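Local coordinates for O-succinylbenzoate synthase (Thermosynechococcus elongatus BP-1, PDB 3H7V), which catalyses the magnesium-dependent dehydration of 2-succinyl-6-hydroxy-2,4-cyclohexadiene-1-carboxylate to 2-succinylbenzoate, a step on the way to phylloquinone, at residues 240-245 against 266-271. Numbering follows the deposited sequence.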
loop_
_atom_site.group_PDB
_atom_site.type_symbol
_atom_site.label_atom_id
_atom_site.label_comp_id
_atom_site.label_asym_id
_atom_site.label_seq_id
_atom_site.Cartn_x
_atom_site.Cartn_y
_atom_site.Cartn_z
ATOM N N PHE A 240 -4.681 7.061 -6.916
ATOM C CA PHE A 240 -3.355 6.449 -6.849
ATOM C C PHE A 240 -3.302 5.691 -5.532
ATOM O O PHE A 240 -3.520 6.285 -4.479
ATOM C CB PHE A 240 -2.252 7.510 -6.792
ATOM C CG PHE A 240 -2.117 8.340 -8.035
ATOM C CD1 PHE A 240 -1.248 7.960 -9.051
ATOM C CD2 PHE A 240 -2.827 9.527 -8.170
ATOM C CE1 PHE A 240 -1.083 8.758 -10.187
ATOM C CE2 PHE A 240 -2.671 10.331 -9.301
ATOM C CZ PHE A 240 -1.797 9.945 -10.308
ATOM N N VAL A 241 -3.030 4.393 -5.583
ATOM C CA VAL A 241 -2.910 3.609 -4.361
ATOM C C VAL A 241 -1.421 3.647 -4.021
ATOM O O VAL A 241 -0.594 3.049 -4.709
ATOM C CB VAL A 241 -3.384 2.157 -4.574
ATOM C CG1 VAL A 241 -3.102 1.321 -3.326
ATOM C CG2 VAL A 241 -4.886 2.154 -4.879
ATOM N N ILE A 242 -1.083 4.383 -2.970
ATOM C CA ILE A 242 0.307 4.536 -2.562
ATOM C C ILE A 242 0.752 3.527 -1.507
ATOM O O ILE A 242 0.168 3.455 -0.427
ATOM C CB ILE A 242 0.559 5.955 -1.978
ATOM C CG1 ILE A 242 0.155 7.038 -2.994
ATOM C CG2 ILE A 242 2.032 6.103 -1.577
ATOM C CD1 ILE A 242 0.951 7.028 -4.298
ATOM N N LYS A 243 1.783 2.747 -1.827
ATOM C CA LYS A 243 2.352 1.802 -0.868
ATOM C C LYS A 243 3.604 2.530 -0.402
ATOM O O LYS A 243 4.672 2.397 -0.997
ATOM C CB LYS A 243 2.728 0.481 -1.543
ATOM C CG LYS A 243 1.551 -0.468 -1.770
ATOM C CD LYS A 243 0.609 0.021 -2.872
ATOM C CE LYS A 243 1.310 0.060 -4.224
ATOM N NZ LYS A 243 0.390 0.515 -5.314
ATOM N N THR A 244 3.455 3.315 0.659
ATOM C CA THR A 244 4.547 4.125 1.181
ATOM C C THR A 244 5.863 3.393 1.428
ATOM O O THR A 244 6.931 3.929 1.144
ATOM C CB THR A 244 4.089 4.855 2.460
ATOM O OG1 THR A 244 2.905 5.602 2.161
ATOM C CG2 THR A 244 5.158 5.822 2.953
ATOM N N ALA A 245 5.794 2.172 1.947
ATOM C CA ALA A 245 7.006 1.403 2.219
ATOM C C ALA A 245 7.806 1.022 0.971
ATOM O O ALA A 245 8.990 0.701 1.072
ATOM C CB ALA A 245 6.647 0.136 2.997
ATOM N N LEU A 266 -5.445 10.262 -3.312
ATOM C CA LEU A 266 -4.568 9.251 -2.740
ATOM C C LEU A 266 -5.260 8.297 -1.780
ATOM O O LEU A 266 -6.154 8.685 -1.024
ATOM C CB LEU A 266 -3.411 9.905 -1.985
ATOM C CG LEU A 266 -2.506 10.887 -2.725
ATOM C CD1 LEU A 266 -1.371 11.304 -1.801
ATOM C CD2 LEU A 266 -1.950 10.237 -3.985
ATOM N N VAL A 267 -4.823 7.044 -1.824
ATOM C CA VAL A 267 -5.304 5.997 -0.930
ATOM C C VAL A 267 -4.013 5.326 -0.474
ATOM O O VAL A 267 -3.240 4.844 -1.299
ATOM C CB VAL A 267 -6.185 4.961 -1.651
ATOM C CG1 VAL A 267 -6.603 3.865 -0.673
ATOM C CG2 VAL A 267 -7.420 5.641 -2.227
ATOM N N PHE A 268 -3.766 5.322 0.832
ATOM C CA PHE A 268 -2.552 4.716 1.370
ATOM C C PHE A 268 -2.809 3.263 1.725
ATOM O O PHE A 268 -3.714 2.956 2.498
ATOM C CB PHE A 268 -2.088 5.503 2.597
ATOM C CG PHE A 268 -1.603 6.890 2.271
ATOM C CD1 PHE A 268 -0.293 7.107 1.863
ATOM C CD2 PHE A 268 -2.474 7.974 2.322
ATOM C CE1 PHE A 268 0.144 8.384 1.507
ATOM C CE2 PHE A 268 -2.048 9.253 1.967
ATOM C CZ PHE A 268 -0.735 9.459 1.558
ATOM N N SER A 269 -2.010 2.365 1.155
ATOM C CA SER A 269 -2.208 0.947 1.397
ATOM C C SER A 269 -0.973 0.179 1.836
ATOM O O SER A 269 0.151 0.668 1.749
ATOM C CB SER A 269 -2.810 0.304 0.146
ATOM O OG SER A 269 -4.076 0.883 -0.134
ATOM N N SER A 270 -1.210 -1.040 2.303
ATOM C CA SER A 270 -0.159 -1.912 2.803
ATOM C C SER A 270 0.506 -2.807 1.768
ATOM O O SER A 270 -0.144 -3.296 0.837
ATOM C CB SER A 270 -0.720 -2.796 3.916
ATOM O OG SER A 270 0.225 -3.783 4.288
ATOM N N ALA A 271 1.807 -3.017 1.960
ATOM C CA ALA A 271 2.620 -3.884 1.108
ATOM C C ALA A 271 3.041 -5.074 1.969
ATOM O O ALA A 271 4.106 -5.665 1.769
ATOM C CB ALA A 271 3.850 -3.132 0.612
HETATM O O HOH W 1 1.058 3.293 2.373
HETATM O O HOH W 2 3.261 0.423 2.236
#
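Ile242 touches two side chains of the neighbouring parallel strand: its CG1 meets CD2 of Leu266 at 4.0 Å, while its CB approaches CD1 of Phe268 obliquely, 4.1 Å away. The same Leu266 methyl reaches CB of Phe240, whose ring leads away from strand 266-268. With CG beside its own backbone N (chi1 -68°), the Phe268 ring swings toward Thr244, and OG1 of Thr244 sits at the ring edge, near its plane, 3.5 Å from CD1. On the other face of the sheet, Val241 turns CG1 onto OG of Ser269 at 3.4 Å.

Three backbone bonds fix this register: Val267 N to Phe240 O, Ile242 N to Val267 O (2.8 Å) and a nearly straight Ser269 N to Ile242 O (172° at the hydrogen). Beyond the Lys243-Ser269 pair the segments diverge, and water 1 links them, donating to Ile242 O and Ser269 O and accepting from Thr244 N. Lys243, the predicted proton acceptor, bends at chi2 and chi3, bringing NZ back 2.8 Å from Val241 O, above the carbonyl plane; a salt bridge to the magnesium ligand Asp219 and a bond to Val222 O also hold it.

Strands 239-242 and 266-268, joined through helix 250-258, form a beta-alpha-beta unit of the enolase-type barrel domain. Helices 225-233 and 275-288 cover the Ile242 and Phe268 face, whereas Val241 and Val267 point inward to Tyr192 of strand 190-194.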